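Local atomic coordinates of putative diflavin flavoprotein A 5 (Nostoc sp. PCC 7120, PDB entry 4FEK), a protein that probably transfers electrons from NADH to oxygen, reducing it to water, and is represented here by its N-terminal metallo-hydrolase-like domain. Residues R198-C203 and Q244-W249; A15-V20 and K142-K147. All coordinates share one frame; numbering follows the deposited sequence.

Contact 1: residues R198-C203 and Q244-W249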
loop_
_atom_site.group_PDB
_atom_site.type_symbol
_atom_site.label_atom_id
_atom_site.label_comp_id
_atom_site.label_asym_id
_atom_site.label_seq_id
_atom_site.Cartn_x
_atom_site.Cartn_y
_atom_site.Cartn_z
ATOM N N ARG A 198 6.342 -5.607 15.186
ATOM C CA ARG A 198 7.327 -4.815 15.919
ATOM C C ARG A 198 8.670 -4.751 15.193
ATOM O O ARG A 198 9.307 -3.686 15.107
ATOM C CB ARG A 198 7.518 -5.398 17.318
ATOM C CG ARG A 198 8.347 -4.540 18.245
ATOM C CD ARG A 198 8.378 -5.193 19.644
ATOM N NE ARG A 198 8.672 -4.233 20.704
ATOM C CZ ARG A 198 7.979 -4.129 21.839
ATOM N NH1 ARG A 198 6.940 -4.925 22.070
ATOM N NH2 ARG A 198 8.322 -3.225 22.745
ATOM N N TYR A 199 9.112 -5.895 14.675
ATOM C CA TYR A 199 10.362 -5.954 13.932
ATOM C C TYR A 199 10.279 -5.069 12.686
ATOM O O TYR A 199 11.235 -4.388 12.313
ATOM C CB TYR A 199 10.680 -7.412 13.554
ATOM C CG TYR A 199 12.016 -7.555 12.867
ATOM C CD1 TYR A 199 13.199 -7.315 13.565
ATOM C CD2 TYR A 199 12.100 -7.906 11.514
ATOM C CE1 TYR A 199 14.428 -7.431 12.949
ATOM C CE2 TYR A 199 13.331 -8.026 10.882
ATOM C CZ TYR A 199 14.497 -7.785 11.609
ATOM O OH TYR A 199 15.732 -7.884 11.008
ATOM N N TYR A 200 9.111 -5.088 12.045
ATOM C CA TYR A 200 8.866 -4.281 10.863
ATOM C C TYR A 200 8.990 -2.796 11.208
ATOM O O TYR A 200 9.652 -2.050 10.487
ATOM C CB TYR A 200 7.480 -4.618 10.304
ATOM C CG TYR A 200 7.096 -3.917 9.021
ATOM C CD1 TYR A 200 6.580 -2.631 9.057
ATOM C CD2 TYR A 200 7.191 -4.569 7.774
ATOM C CE1 TYR A 200 6.171 -1.985 7.920
ATOM C CE2 TYR A 200 6.769 -3.912 6.588
ATOM C CZ TYR A 200 6.266 -2.629 6.682
ATOM O OH TYR A 200 5.863 -1.942 5.561
ATOM N N PHE A 201 8.357 -2.380 12.301
ATOM C CA PHE A 201 8.471 -1.004 12.774
ATOM C C PHE A 201 9.955 -0.623 12.984
ATOM O O PHE A 201 10.416 0.403 12.495
ATOM C CB PHE A 201 7.715 -0.809 14.078
ATOM C CG PHE A 201 7.787 0.601 14.617
ATOM C CD1 PHE A 201 8.861 1.009 15.421
ATOM C CD2 PHE A 201 6.782 1.517 14.324
ATOM C CE1 PHE A 201 8.936 2.298 15.894
ATOM C CE2 PHE A 201 6.842 2.816 14.805
ATOM C CZ PHE A 201 7.907 3.209 15.599
ATOM N N ASN A 202 10.677 -1.458 13.719
ATOM C CA ASN A 202 12.082 -1.212 14.004
ATOM C C ASN A 202 12.984 -1.164 12.779
ATOM O O ASN A 202 13.947 -0.389 12.758
ATOM C CB ASN A 202 12.598 -2.209 15.037
ATOM C CG ASN A 202 12.021 -1.943 16.429
ATOM O OD1 ASN A 202 11.742 -0.802 16.774
ATOM N ND2 ASN A 202 11.840 -2.994 17.219
ATOM N N CYS A 203 12.671 -1.981 11.766
ATOM C CA CYS A 203 13.433 -1.986 10.525
ATOM C C CYS A 203 13.133 -0.770 9.670
ATOM O O CYS A 203 14.058 -0.102 9.206
ATOM C CB CYS A 203 13.144 -3.242 9.674
ATOM S SG CYS A 203 13.881 -4.702 10.295
ATOM N N GLN A 244 -1.925 2.048 18.755
ATOM C CA GLN A 244 -1.395 2.483 20.049
ATOM C C GLN A 244 0.083 2.109 20.173
ATOM O O GLN A 244 0.899 2.902 20.650
ATOM C CB GLN A 244 -2.178 1.875 21.203
ATOM C CG GLN A 244 -1.656 2.328 22.561
ATOM C CD GLN A 244 -1.622 3.852 22.709
ATOM O OE1 GLN A 244 -0.557 4.451 22.925
ATOM N NE2 GLN A 244 -2.790 4.482 22.602
ATOM N N ALA A 245 0.421 0.896 19.740
ATOM C CA ALA A 245 1.811 0.441 19.737
ATOM C C ALA A 245 2.732 1.323 18.895
ATOM O O ALA A 245 3.827 1.669 19.346
ATOM C CB ALA A 245 1.908 -1.014 19.300
ATOM N N TYR A 246 2.306 1.675 17.679
ATOM C CA TYR A 246 3.069 2.608 16.838
ATOM C C TYR A 246 3.340 3.938 17.555
ATOM O O TYR A 246 4.438 4.507 17.470
ATOM C CB TYR A 246 2.365 2.861 15.494
ATOM C CG TYR A 246 2.910 2.003 14.360
ATOM C CD1 TYR A 246 2.954 0.613 14.470
ATOM C CD2 TYR A 246 3.353 2.576 13.178
ATOM C CE1 TYR A 246 3.467 -0.176 13.436
ATOM C CE2 TYR A 246 3.846 1.783 12.129
ATOM C CZ TYR A 246 3.902 0.421 12.270
ATOM O OH TYR A 246 4.422 -0.334 11.242
ATOM N N ALA A 247 2.325 4.437 18.238
ATOM C CA ALA A 247 2.463 5.645 19.030
ATOM C C ALA A 247 3.483 5.443 20.157
ATOM O O ALA A 247 4.384 6.274 20.343
ATOM C CB ALA A 247 1.105 6.054 19.594
ATOM N N ASP A 248 3.363 4.341 20.897
ATOM C CA ASP A 248 4.298 4.091 22.001
ATOM C C ASP A 248 5.728 3.863 21.503
ATOM O O ASP A 248 6.672 4.439 22.034
ATOM C CB ASP A 248 3.859 2.906 22.860
ATOM C CG ASP A 248 2.510 3.126 23.525
ATOM O OD1 ASP A 248 2.087 4.295 23.665
ATOM O OD2 ASP A 248 1.871 2.112 23.890
ATOM N N TRP A 249 5.874 3.011 20.492
ATOM C CA TRP A 249 7.171 2.742 19.887
ATOM C C TRP A 249 7.808 4.023 19.332
ATOM O O TRP A 249 9.013 4.218 19.455
ATOM C CB TRP A 249 7.049 1.689 18.776
ATOM C CG TRP A 249 6.579 0.324 19.243
ATOM C CD1 TRP A 249 6.697 -0.207 20.495
ATOM C CD2 TRP A 249 5.918 -0.665 18.448
ATOM N NE1 TRP A 249 6.147 -1.467 20.526
ATOM C CE2 TRP A 249 5.668 -1.772 19.276
ATOM C CE3 TRP A 249 5.530 -0.727 17.100
ATOM C CZ2 TRP A 249 5.034 -2.925 18.812
ATOM C CZ3 TRP A 249 4.894 -1.874 16.637
ATOM C CH2 TRP A 249 4.656 -2.954 17.487
#
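F201 drives its phenyl ring between Y246 and W249, its CG anti to the backbone N (chi1 -180°), and its side chain leaves the backbone toward helix 239-258. Against Y246 it forms an edge-to-face (T-shaped) pair: the planes stand at 81°, and F201 CD2 lies over the middle of the phenol ring, 3.7 Å from Y246 CE2. One face of the same phenyl receives the W249 methylene in a CH-pi contact, W249 CB being 3.8 Å from the F201 ring centroid. The F201 and W249 rings themselves meet obliquely, with F201 CG 3.6 Å from W249 CE3. These three residues make an aromatic cluster between helices 194-205 and 239-258 of the metallo-beta-lactamase-like domain. The local axes are 11.3 Å apart and cross at -42°, a separation across which the side chains of F201, Y246 and W249 meet. R198 covers the outer part of the cluster with an extended chain. Its CG sits over one face of the indole, 4.1 Å from the centroid of the W249 six-membered ring. Farther out, the guanidinium crosses the indole obliquely, and W249 NE1 lies over its face, 3.5 Å from R198 CZ. On the buried side, Y246 OH reaches Y200 CD1 at 3.8 Å, while the Y200 hydroxyl is hydrogen-bonded to the carbonyl of K174. V212 and L216 of helix 209-219 also pack against Y246.

Contact 2: residues A15-V20 and K142-K147; sequences ATNTKV and KGHVLK
With CG anti to the carbonyl carbon in both N17 and H144 (chi1 near -65° in each), the amide and the imidazole are brought together between the turn and the start of strand 145-150. N17 ND2 donates to H144 NE2 at 3.0 Å, and the N-H...N angle of 173° makes the bond nearly straight. The acceptor lies in the amide plane, whereas the donor is tilted 24° out of the ring plane; amide and ring cross obliquely. NE2 as acceptor is consistent with a neutral ring whose proton sits on ND1, which is hydrogen-bonded to D164. Beside this bond, H144 CE1 approaches T16 O edge-on at 3.1 Å. The same carbonyl accepts from T18 OG1 at 3.0 Å, the hydroxyl standing above the carbonyl plane. T16 and N17 are the corner residues of a type II beta turn joining strands 8-15 and 18-25 as a hairpin, and H144 leads into strand 145-150, so the bond ties together the two sheets of the metallo-beta-lactamase-like alpha-beta/beta-alpha sandwich. At its exposed end, K142 is bridged to the turn by one water, which gives a hydrogen to N17 OD1 at 2.9 Å and accepts one from K142 NZ at 3.0 Å.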
loop_
_atom_site.group_PDB
_atom_site.type_symbol
_atom_site.label_atom_id
_atom_site.label_comp_id
_atom_site.label_asym_id
_atom_site.label_seq_id
_atom_site.Cartn_x
_atom_site.Cartn_y
_atom_site.Cartn_z
ATOM N N ALA A 15 -14.380 -6.258 1.282
ATOM C CA ALA A 15 -15.397 -5.280 1.593
ATOM C C ALA A 15 -16.276 -5.085 0.376
ATOM O O ALA A 15 -16.013 -5.663 -0.668
ATOM C CB ALA A 15 -14.752 -3.957 1.987
ATOM N N THR A 16 -17.307 -4.256 0.511
ATOM C CA THR A 16 -18.189 -3.946 -0.608
ATOM C C THR A 16 -17.383 -3.437 -1.791
ATOM O O THR A 16 -16.676 -2.447 -1.676
ATOM C CB THR A 16 -19.258 -2.914 -0.222
ATOM O OG1 THR A 16 -20.009 -3.406 0.896
ATOM C CG2 THR A 16 -20.198 -2.653 -1.396
ATOM N N ASN A 17 -17.462 -4.161 -2.909
ATOM C CA ASN A 17 -16.756 -3.804 -4.137
ATOM C C ASN A 17 -15.239 -3.783 -3.987
ATOM O O ASN A 17 -14.543 -3.204 -4.818
ATOM C CB ASN A 17 -17.213 -2.446 -4.652
ATOM C CG ASN A 17 -18.676 -2.443 -5.082
ATOM O OD1 ASN A 17 -19.154 -3.384 -5.737
ATOM N ND2 ASN A 17 -19.383 -1.388 -4.726
ATOM N N THR A 18 -14.735 -4.449 -2.961
ATOM C CA THR A 18 -13.294 -4.413 -2.698
ATOM C C THR A 18 -12.688 -5.797 -2.551
ATOM O O THR A 18 -13.186 -6.638 -1.775
ATOM C CB THR A 18 -12.998 -3.595 -1.423
ATOM O OG1 THR A 18 -13.725 -2.365 -1.466
ATOM C CG2 THR A 18 -11.473 -3.294 -1.274
ATOM N N LYS A 19 -11.582 -6.013 -3.267
ATOM C CA LYS A 19 -10.800 -7.238 -3.162
ATOM C C LYS A 19 -9.325 -6.934 -2.911
ATOM O O LYS A 19 -8.827 -5.887 -3.350
ATOM C CB LYS A 19 -10.862 -8.036 -4.464
ATOM C CG LYS A 19 -12.277 -8.486 -4.836
ATOM C CD LYS A 19 -12.256 -9.326 -6.116
ATOM C CE LYS A 19 -13.640 -9.945 -6.377
ATOM N NZ LYS A 19 -13.780 -10.407 -7.794
ATOM N N VAL A 20 -8.647 -7.864 -2.242
ATOM C CA VAL A 20 -7.184 -7.814 -2.097
ATOM C C VAL A 20 -6.603 -8.884 -3.002
ATOM O O VAL A 20 -7.226 -9.944 -3.189
ATOM C CB VAL A 20 -6.705 -7.993 -0.614
ATOM C CG1 VAL A 20 -7.145 -9.344 -0.019
ATOM C CG2 VAL A 20 -5.160 -7.865 -0.513
ATOM N N LYS A 142 -20.986 4.793 -6.527
ATOM C CA LYS A 142 -21.600 3.848 -5.587
ATOM C C LYS A 142 -21.229 4.103 -4.119
ATOM O O LYS A 142 -21.324 3.203 -3.265
ATOM C CB LYS A 142 -21.287 2.402 -6.002
ATOM C CG LYS A 142 -21.886 2.046 -7.362
ATOM C CD LYS A 142 -21.321 0.743 -7.926
ATOM C CE LYS A 142 -21.906 0.447 -9.312
ATOM N NZ LYS A 142 -21.600 -0.952 -9.772
ATOM N N GLY A 143 -20.798 5.328 -3.838
ATOM C CA GLY A 143 -20.441 5.724 -2.492
ATOM C C GLY A 143 -18.947 5.705 -2.233
ATOM O O GLY A 143 -18.489 6.219 -1.217
ATOM N N HIS A 144 -18.184 5.126 -3.155
ATOM C CA HIS A 144 -16.742 4.972 -2.966
ATOM C C HIS A 144 -16.019 6.263 -3.280
ATOM O O HIS A 144 -15.407 6.406 -4.340
ATOM C CB HIS A 144 -16.193 3.808 -3.791
ATOM C CG HIS A 144 -16.747 2.482 -3.382
ATOM N ND1 HIS A 144 -16.193 1.719 -2.375
ATOM C CD2 HIS A 144 -17.833 1.798 -3.819
ATOM C CE1 HIS A 144 -16.906 0.616 -2.221
ATOM N NE2 HIS A 144 -17.912 0.647 -3.078
ATOM N N VAL A 145 -16.144 7.221 -2.367
ATOM C CA VAL A 145 -15.410 8.466 -2.459
ATOM C C VAL A 145 -14.083 8.266 -1.731
ATOM O O VAL A 145 -14.055 7.884 -0.560
ATOM C CB VAL A 145 -16.180 9.620 -1.813
ATOM C CG1 VAL A 145 -15.398 10.920 -1.952
ATOM C CG2 VAL A 145 -17.575 9.752 -2.429
ATOM N N LEU A 146 -12.987 8.509 -2.438
ATOM C CA LEU A 146 -11.651 8.347 -1.874
ATOM C C LEU A 146 -11.125 9.662 -1.326
ATOM O O LEU A 146 -11.098 10.660 -2.042
ATOM C CB LEU A 146 -10.694 7.864 -2.960
ATOM C CG LEU A 146 -10.521 6.354 -3.105
ATOM C CD1 LEU A 146 -11.755 5.619 -2.700
ATOM C CD2 LEU A 146 -10.076 5.989 -4.517
ATOM N N LYS A 147 -10.707 9.658 -0.060
ATOM C CA LYS A 147 -10.020 10.802 0.537
ATOM C C LYS A 147 -8.525 10.501 0.530
ATOM O O LYS A 147 -8.132 9.353 0.717
ATOM C CB LYS A 147 -10.502 11.024 1.967
ATOM C CG LYS A 147 -12.015 11.266 2.059
ATOM C CD LYS A 147 -12.416 11.826 3.419
ATOM C CE LYS A 147 -13.824 12.422 3.382
ATOM N NZ LYS A 147 -14.237 12.940 4.720
HETATM O O HOH W 1 -19.485 -2.600 -8.457
#

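How the contacts relate
The two contacts lie in different regions of the N-terminal metallo-hydrolase-like domain, with centres 28 Å apart and nearest atoms about 14 Å apart. They follow in series along the chain: contact 2 spans residues 15 to 147, and contact 1 opens only at residue 198. They share no helix or strand. Contact 2 lies between the two sheets; contact 1 pairs two helices from the C-terminal part of the chain. Strand 226-229, an outermost strand of the five-stranded sheet, falls between the two segments of contact 1. One contact thus links two sheets and the other two helices, and no atoms of the two touch.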